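Cycloserine biosynthesis protein DcsG (Streptomyces lavendulae, PDB 6JIL) closes O-ureido-D-serine into the antibiotic D-cycloserine, spending ATP with magnesium as cofactor, as an ATP-grasp ligase. Local coordinates at residues Glu130-Val136 with Val147-Arg152; Val135-Thr139 with His161-Leu165. All coordinates share one frame; numbering follows the deposited sequence.

Overall arrangement
From the N terminus, the chain reaches strand 133-138, from which both contacts start. Contact 1 closes the shorter loop: after ten residues between the segments the chain returns into strand 148-151 and pairs antiparallel with strand 133-138, making a beta hairpin at the edge of a four-stranded antiparallel sheet. Helix 155-167 follows, and contact 2 closes a longer loop of 21 residues by laying that helix on the first strand, so its loop spans strand 148-151. The two contacts share Val135 and Val136 and meet again where Tyr150 OH is hydrogen-bonded to His161 ND1. Together they tie hairpin and helix into one layered unit of the ATP-grasp fold, with ADP against the sheet face away from the helix.

Contact 1. Residues Glu130-Val136 with Val147-Arg152; sequences EAREFVV and VQRYQR. With ADP (adenosine-5'-diphosphate), chain G.
Val147, just before the second strand of an antiparallel beta hairpin in the ATP-grasp fold, touches Val135 through their CG1 methyls, 3.8 Å apart; both residues line the ADP pocket, where Val135 CG2 lies 3.8 Å from ADP C6. Gln148 then exchanges two backbone hydrogen bonds with Val136. Arg149, pairing with Val135, runs out fully extended from a CG anti to its own N (chi1 178°) and grips Glu133 side-on in a salt bridge: NE binds OE1 at 2.8 Å and NH2 binds OE2 at 3.3 Å, both from above the carboxylate plane. Asp182 is a second acidic partner for NH2. On the other side of the hairpin Tyr150 pairs with Phe134. Its CB sits over a face of the Phe134 ring, 4.0 Å from the centroid, a CH-pi contact, while the two rings are slid apart and barely overlap. Tyr150 CE1 packs on Val136 CG2, and its hydroxyl is hydrogen-bonded to His161. Past Gln151, which pairs with Glu133, Arg152 N binds Arg132 O. Its side chain bends back at chi3 (46°), and one carbonyl oxygen, Ala131 O, takes both NE at 2.9 Å and NH2 at 3.1 Å.

Contact 2. Residues Val135-Thr139 with His161-Leu165; sequences VVKPT and HVARL. With ADP (adenosine-5'-diphosphate), chain G.
Val136 is the main bump of this buried contact, pushing from strand 135-138 into a hollow on helix 161-165 walled by His161, Val162 and Leu165. Strand and helix run nearly parallel, their axes 8° apart in direction and 8.8 Å apart at closest approach, with Val136 lying beside Val162 and, two residues on, Pro138 beside Leu165. The methyl CG1 of Val136 settles over one face of the His161 imidazole, 3.7 Å from the ring centroid and shifted toward the rim, as a CH-pi contact. With chi1 at 178°, CG of His161 stands opposite its own nitrogen, which brings the ring against the strand, and the hydrogen bond between Tyr150 OH and His161 ND1 helps fix its rotation. Val162 fills the flank of the same methyl, its CG2 3.9 Å from Val136 CG1. One turn on, Leu165 pushes the other way: its CD1 fits against the proline ring, 3.8 Å from Pro138 CD, and also touches the peptide between Lys137 and Pro138. Val172 of the neighbouring strand 172-176 touches both Val136 and Leu165. Lys137 points away from the helix, and its NZ gives hydrogen bonds to ADP N7 and O1A, each 3.0 Å, and is also hydrogen-bonded to Gln175 OE1. Helix packed on one face, nucleotide held on the other: this is the layered nucleotide-binding subdomain of the ATP-grasp fold, whose strand lysine spans adenine and alpha-phosphate.

Contact 1. Residues Glu130-Val136 with Val147-Arg152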
loop_
_atom_site.group_PDB
_atom_site.type_symbol
_atom_site.label_atom_id
_atom_site.label_comp_id
_atom_site.label_asym_id
_atom_site.label_seq_id
_atom_site.Cartn_x
_atom_site.Cartn_y
_atom_site.Cartn_z
ATOM N N GLU A 130 24.676 8.904 9.000
ATOM C CA GLU A 130 25.142 7.724 8.281
ATOM C C GLU A 130 24.418 7.480 6.959
ATOM O O GLU A 130 24.893 6.716 6.123
ATOM C CB GLU A 130 25.002 6.489 9.175
ATOM C CG GLU A 130 24.317 6.769 10.514
ATOM C CD GLU A 130 22.802 6.833 10.411
ATOM O OE1 GLU A 130 22.166 7.388 11.329
ATOM O OE2 GLU A 130 22.245 6.315 9.423
ATOM N N ALA A 131 23.271 8.125 6.771
ATOM C CA ALA A 131 22.503 7.951 5.543
ATOM C C ALA A 131 23.139 8.714 4.379
ATOM O O ALA A 131 23.200 9.941 4.394
ATOM C CB ALA A 131 21.071 8.416 5.762
ATOM N N ARG A 132 23.616 7.982 3.379
ATOM C CA ARG A 132 24.246 8.604 2.217
ATOM C C ARG A 132 23.175 9.212 1.326
ATOM O O ARG A 132 23.384 10.241 0.683
ATOM C CB ARG A 132 25.054 7.567 1.422
ATOM C CG ARG A 132 26.359 7.115 2.084
ATOM C CD ARG A 132 27.439 8.203 2.021
ATOM N NE ARG A 132 27.255 9.276 3.004
ATOM C CZ ARG A 132 27.953 10.412 3.016
ATOM N NH1 ARG A 132 28.883 10.640 2.095
ATOM N NH2 ARG A 132 27.736 11.317 3.963
ATOM N N GLU A 133 22.023 8.563 1.287
ATOM C CA GLU A 133 20.915 9.043 0.484
ATOM C C GLU A 133 19.636 8.869 1.281
ATOM O O GLU A 133 19.579 8.057 2.203
ATOM C CB GLU A 133 20.843 8.264 -0.836
ATOM C CG GLU A 133 22.086 8.450 -1.691
ATOM C CD GLU A 133 22.019 7.730 -3.021
ATOM O OE1 GLU A 133 21.210 8.125 -3.885
ATOM O OE2 GLU A 133 22.784 6.764 -3.206
ATOM N N PHE A 134 18.616 9.648 0.947
ATOM C CA PHE A 134 17.342 9.549 1.647
ATOM C C PHE A 134 16.216 9.647 0.641
ATOM O O PHE A 134 16.448 9.983 -0.514
ATOM C CB PHE A 134 17.221 10.649 2.706
ATOM C CG PHE A 134 17.269 12.056 2.157
ATOM C CD1 PHE A 134 16.113 12.832 2.094
ATOM C CD2 PHE A 134 18.480 12.629 1.768
ATOM C CE1 PHE A 134 16.163 14.161 1.658
ATOM C CE2 PHE A 134 18.540 13.956 1.329
ATOM C CZ PHE A 134 17.380 14.724 1.277
ATOM N N VAL A 135 14.998 9.336 1.069
ATOM C CA VAL A 135 13.868 9.393 0.165
ATOM C C VAL A 135 12.773 10.281 0.713
ATOM O O VAL A 135 12.539 10.323 1.925
ATOM C CB VAL A 135 13.280 7.986 -0.079
ATOM C CG1 VAL A 135 12.111 8.054 -1.065
ATOM C CG2 VAL A 135 14.363 7.066 -0.602
ATOM N N VAL A 136 12.115 10.999 -0.192
ATOM C CA VAL A 136 11.007 11.864 0.164
ATOM C C VAL A 136 9.763 11.268 -0.476
ATOM O O VAL A 136 9.780 10.862 -1.634
ATOM C CB VAL A 136 11.191 13.304 -0.372
ATOM C CG1 VAL A 136 9.879 14.093 -0.199
ATOM C CG2 VAL A 136 12.342 13.996 0.368
ATOM N N VAL A 147 7.479 10.246 -5.291
ATOM C CA VAL A 147 8.520 9.613 -4.502
ATOM C C VAL A 147 9.844 9.924 -5.177
ATOM O O VAL A 147 9.963 9.783 -6.396
ATOM C CB VAL A 147 8.343 8.090 -4.453
ATOM C CG1 VAL A 147 9.494 7.468 -3.700
ATOM C CG2 VAL A 147 7.019 7.741 -3.793
ATOM N N GLN A 148 10.834 10.354 -4.398
ATOM C CA GLN A 148 12.137 10.689 -4.961
ATOM C C GLN A 148 13.329 10.334 -4.071
ATOM O O GLN A 148 13.228 10.283 -2.842
ATOM C CB GLN A 148 12.200 12.183 -5.322
ATOM C CG GLN A 148 11.156 12.627 -6.343
ATOM C CD GLN A 148 11.400 14.033 -6.883
ATOM O OE1 GLN A 148 10.522 14.632 -7.513
ATOM N NE2 GLN A 148 12.598 14.560 -6.649
ATOM N N ARG A 149 14.463 10.118 -4.731
ATOM C CA ARG A 149 15.725 9.755 -4.101
ATOM C C ARG A 149 16.681 10.950 -4.125
ATOM O O ARG A 149 16.781 11.651 -5.133
ATOM C CB ARG A 149 16.320 8.574 -4.874
ATOM C CG ARG A 149 17.659 8.075 -4.408
ATOM C CD ARG A 149 18.096 6.926 -5.302
ATOM N NE ARG A 149 19.342 6.313 -4.858
ATOM C CZ ARG A 149 19.767 5.125 -5.270
ATOM N NH1 ARG A 149 19.045 4.426 -6.135
ATOM N NH2 ARG A 149 20.900 4.630 -4.803
ATOM N N TYR A 150 17.376 11.185 -3.018
ATOM C CA TYR A 150 18.321 12.302 -2.937
ATOM C C TYR A 150 19.611 11.969 -2.194
ATOM O O TYR A 150 19.607 11.195 -1.234
ATOM C CB TYR A 150 17.704 13.513 -2.213
ATOM C CG TYR A 150 16.413 14.050 -2.786
ATOM C CD1 TYR A 150 15.177 13.518 -2.407
ATOM C CD2 TYR A 150 16.427 15.107 -3.695
ATOM C CE1 TYR A 150 13.982 14.034 -2.925
ATOM C CE2 TYR A 150 15.253 15.627 -4.213
ATOM C CZ TYR A 150 14.035 15.093 -3.829
ATOM O OH TYR A 150 12.884 15.629 -4.352
ATOM N N GLN A 151 20.710 12.571 -2.641
ATOM C CA GLN A 151 22.000 12.417 -1.979
ATOM C C GLN A 151 21.846 13.394 -0.817
ATOM O O GLN A 151 21.176 14.410 -0.972
ATOM C CB GLN A 151 23.131 12.866 -2.906
ATOM C CG GLN A 151 23.399 11.924 -4.069
ATOM C CD GLN A 151 24.271 12.556 -5.143
ATOM O OE1 GLN A 151 24.764 11.871 -6.042
ATOM N NE2 GLN A 151 24.455 13.871 -5.060
ATOM N N ARG A 152 22.446 13.112 0.336
ATOM C CA ARG A 152 22.272 14.003 1.482
ATOM C C ARG A 152 22.657 15.462 1.260
ATOM O O ARG A 152 22.213 16.344 1.998
ATOM C CB ARG A 152 23.008 13.472 2.715
ATOM C CG ARG A 152 24.520 13.482 2.634
ATOM C CD ARG A 152 25.087 13.522 4.039
ATOM N NE ARG A 152 24.407 12.562 4.897
ATOM C CZ ARG A 152 23.997 12.819 6.135
ATOM N NH1 ARG A 152 24.197 14.012 6.679
ATOM N NH2 ARG A 152 23.370 11.883 6.827
HETATM P PB ADP G . 4.457 3.611 -3.037
HETATM O O1B ADP G . 4.923 2.262 -3.788
HETATM O O2B ADP G . 3.181 3.346 -2.243
HETATM O O3B ADP G . 4.184 4.698 -4.100
HETATM P PA ADP G . 6.841 3.139 -1.750
HETATM O O1A ADP G . 7.182 3.155 -0.329
HETATM O O2A ADP G . 6.494 1.640 -2.150
HETATM O O3A ADP G . 5.586 4.157 -1.988
HETATM O "O5'" ADP G . 8.104 3.699 -2.575
HETATM C "C5'" ADP G . 7.966 3.355 -3.954
HETATM C "C4'" ADP G . 9.290 2.752 -4.441
HETATM O "O4'" ADP G . 10.385 3.639 -4.122
HETATM C "C3'" ADP G . 9.573 1.421 -3.755
HETATM O "O3'" ADP G . 9.019 0.326 -4.475
HETATM C "C2'" ADP G . 11.102 1.386 -3.687
HETATM O "O2'" ADP G . 11.671 0.789 -4.856
HETATM C "C1'" ADP G . 11.486 2.876 -3.538
HETATM N N9 ADP G . 11.704 3.244 -2.110
HETATM C C8 ADP G . 10.875 3.994 -1.311
HETATM N N7 ADP G . 11.404 4.166 -0.136
HETATM C C5 ADP G . 12.600 3.545 -0.088
HETATM C C6 ADP G . 13.696 3.567 0.817
HETATM N N6 ADP G . 13.576 4.169 2.061
HETATM N N1 ADP G . 14.860 3.008 0.435
HETATM C C2 ADP G . 15.010 2.442 -0.764
HETATM N N3 ADP G . 14.015 2.405 -1.648
HETATM C C4 ADP G . 12.811 2.934 -1.360
#

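Contact 2. Residues Val135-Thr139 with His161-Leu165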
loop_
_atom_site.group_PDB
_atom_site.type_symbol
_atom_site.label_atom_id
_atom_site.label_comp_id
_atom_site.label_asym_id
_atom_site.label_seq_id
_atom_site.Cartn_x
_atom_site.Cartn_y
_atom_site.Cartn_z
ATOM N N VAL A 135 14.998 9.336 1.069
ATOM C CA VAL A 135 13.868 9.393 0.165
ATOM C C VAL A 135 12.773 10.281 0.713
ATOM O O VAL A 135 12.539 10.323 1.925
ATOM C CB VAL A 135 13.280 7.986 -0.079
ATOM C CG1 VAL A 135 12.111 8.054 -1.065
ATOM C CG2 VAL A 135 14.363 7.066 -0.602
ATOM N N VAL A 136 12.115 10.999 -0.192
ATOM C CA VAL A 136 11.007 11.864 0.164
ATOM C C VAL A 136 9.763 11.268 -0.476
ATOM O O VAL A 136 9.780 10.862 -1.634
ATOM C CB VAL A 136 11.191 13.304 -0.372
ATOM C CG1 VAL A 136 9.879 14.093 -0.199
ATOM C CG2 VAL A 136 12.342 13.996 0.368
ATOM N N LYS A 137 8.676 11.213 0.279
ATOM C CA LYS A 137 7.446 10.657 -0.257
ATOM C C LYS A 137 6.261 11.086 0.592
ATOM O O LYS A 137 6.396 11.290 1.798
ATOM C CB LYS A 137 7.516 9.128 -0.260
ATOM C CG LYS A 137 7.306 8.526 1.121
ATOM C CD LYS A 137 7.374 7.004 1.134
ATOM C CE LYS A 137 8.798 6.493 1.036
ATOM N NZ LYS A 137 8.872 5.018 1.260
ATOM N N PRO A 138 5.088 11.246 -0.036
ATOM C CA PRO A 138 3.872 11.637 0.674
ATOM C C PRO A 138 3.378 10.408 1.428
ATOM O O PRO A 138 3.587 9.283 0.984
ATOM C CB PRO A 138 2.933 12.029 -0.456
ATOM C CG PRO A 138 3.332 11.073 -1.542
ATOM C CD PRO A 138 4.837 11.143 -1.484
ATOM N N THR A 139 2.737 10.608 2.571
ATOM C CA THR A 139 2.235 9.469 3.329
ATOM C C THR A 139 1.000 8.896 2.654
ATOM O O THR A 139 0.637 7.737 2.880
ATOM C CB THR A 139 1.839 9.865 4.738
ATOM O OG1 THR A 139 0.758 10.801 4.670
ATOM C CG2 THR A 139 3.013 10.482 5.463
ATOM N N HIS A 161 10.789 19.761 -2.449
ATOM C CA HIS A 161 9.909 18.659 -2.818
ATOM C C HIS A 161 8.957 18.480 -1.638
ATOM O O HIS A 161 7.748 18.329 -1.813
ATOM C CB HIS A 161 10.726 17.381 -3.049
ATOM C CG HIS A 161 9.900 16.180 -3.397
ATOM N ND1 HIS A 161 10.446 14.924 -3.549
ATOM C CD2 HIS A 161 8.570 16.040 -3.611
ATOM C CE1 HIS A 161 9.489 14.061 -3.842
ATOM N NE2 HIS A 161 8.341 14.713 -3.886
ATOM N N VAL A 162 9.517 18.528 -0.434
ATOM C CA VAL A 162 8.738 18.375 0.785
ATOM C C VAL A 162 7.689 19.474 0.895
ATOM O O VAL A 162 6.518 19.201 1.163
ATOM C CB VAL A 162 9.651 18.402 2.046
ATOM C CG1 VAL A 162 8.807 18.501 3.313
ATOM C CG2 VAL A 162 10.498 17.138 2.090
ATOM N N ALA A 163 8.112 20.714 0.672
ATOM C CA ALA A 163 7.209 21.849 0.766
ATOM C C ALA A 163 6.024 21.689 -0.174
ATOM O O ALA A 163 4.883 21.944 0.210
ATOM C CB ALA A 163 7.955 23.147 0.459
ATOM N N ARG A 164 6.304 21.262 -1.399
ATOM C CA ARG A 164 5.276 21.067 -2.417
ATOM C C ARG A 164 4.191 20.113 -1.924
ATOM O O ARG A 164 3.012 20.297 -2.218
ATOM C CB ARG A 164 5.920 20.526 -3.709
ATOM C CG ARG A 164 4.934 20.177 -4.824
ATOM C CD ARG A 164 5.648 19.881 -6.157
ATOM N NE ARG A 164 6.426 18.639 -6.159
ATOM C CZ ARG A 164 5.902 17.423 -6.308
ATOM N NH1 ARG A 164 4.592 17.276 -6.474
ATOM N NH2 ARG A 164 6.686 16.351 -6.289
ATOM N N LEU A 165 4.598 19.095 -1.169
ATOM C CA LEU A 165 3.664 18.104 -0.644
ATOM C C LEU A 165 2.858 18.626 0.537
ATOM O O LEU A 165 1.668 18.341 0.667
ATOM C CB LEU A 165 4.419 16.835 -0.228
ATOM C CG LEU A 165 5.040 16.064 -1.392
ATOM C CD1 LEU A 165 5.689 14.783 -0.888
ATOM C CD2 LEU A 165 3.955 15.744 -2.398
HETATM P PB ADP G . 4.457 3.611 -3.037
HETATM O O1B ADP G . 4.923 2.262 -3.788
HETATM O O2B ADP G . 3.181 3.346 -2.243
HETATM O O3B ADP G . 4.184 4.698 -4.100
HETATM P PA ADP G . 6.841 3.139 -1.750
HETATM O O1A ADP G . 7.182 3.155 -0.329
HETATM O O2A ADP G . 6.494 1.640 -2.150
HETATM O O3A ADP G . 5.586 4.157 -1.988
HETATM O "O5'" ADP G . 8.104 3.699 -2.575
HETATM C "C5'" ADP G . 7.966 3.355 -3.954
HETATM C "C4'" ADP G . 9.290 2.752 -4.441
HETATM O "O4'" ADP G . 10.385 3.639 -4.122
HETATM C "C3'" ADP G . 9.573 1.421 -3.755
HETATM O "O3'" ADP G . 9.019 0.326 -4.475
HETATM C "C2'" ADP G . 11.102 1.386 -3.687
HETATM O "O2'" ADP G . 11.671 0.789 -4.856
HETATM C "C1'" ADP G . 11.486 2.876 -3.538
HETATM N N9 ADP G . 11.704 3.244 -2.110
HETATM C C8 ADP G . 10.875 3.994 -1.311
HETATM N N7 ADP G . 11.404 4.166 -0.136
HETATM C C5 ADP G . 12.600 3.545 -0.088
HETATM C C6 ADP G . 13.696 3.567 0.817
HETATM N N6 ADP G . 13.576 4.169 2.061
HETATM N N1 ADP G . 14.860 3.008 0.435
HETATM C C2 ADP G . 15.010 2.442 -0.764
HETATM N N3 ADP G . 14.015 2.405 -1.648
HETATM C C4 ADP G . 12.811 2.934 -1.360
#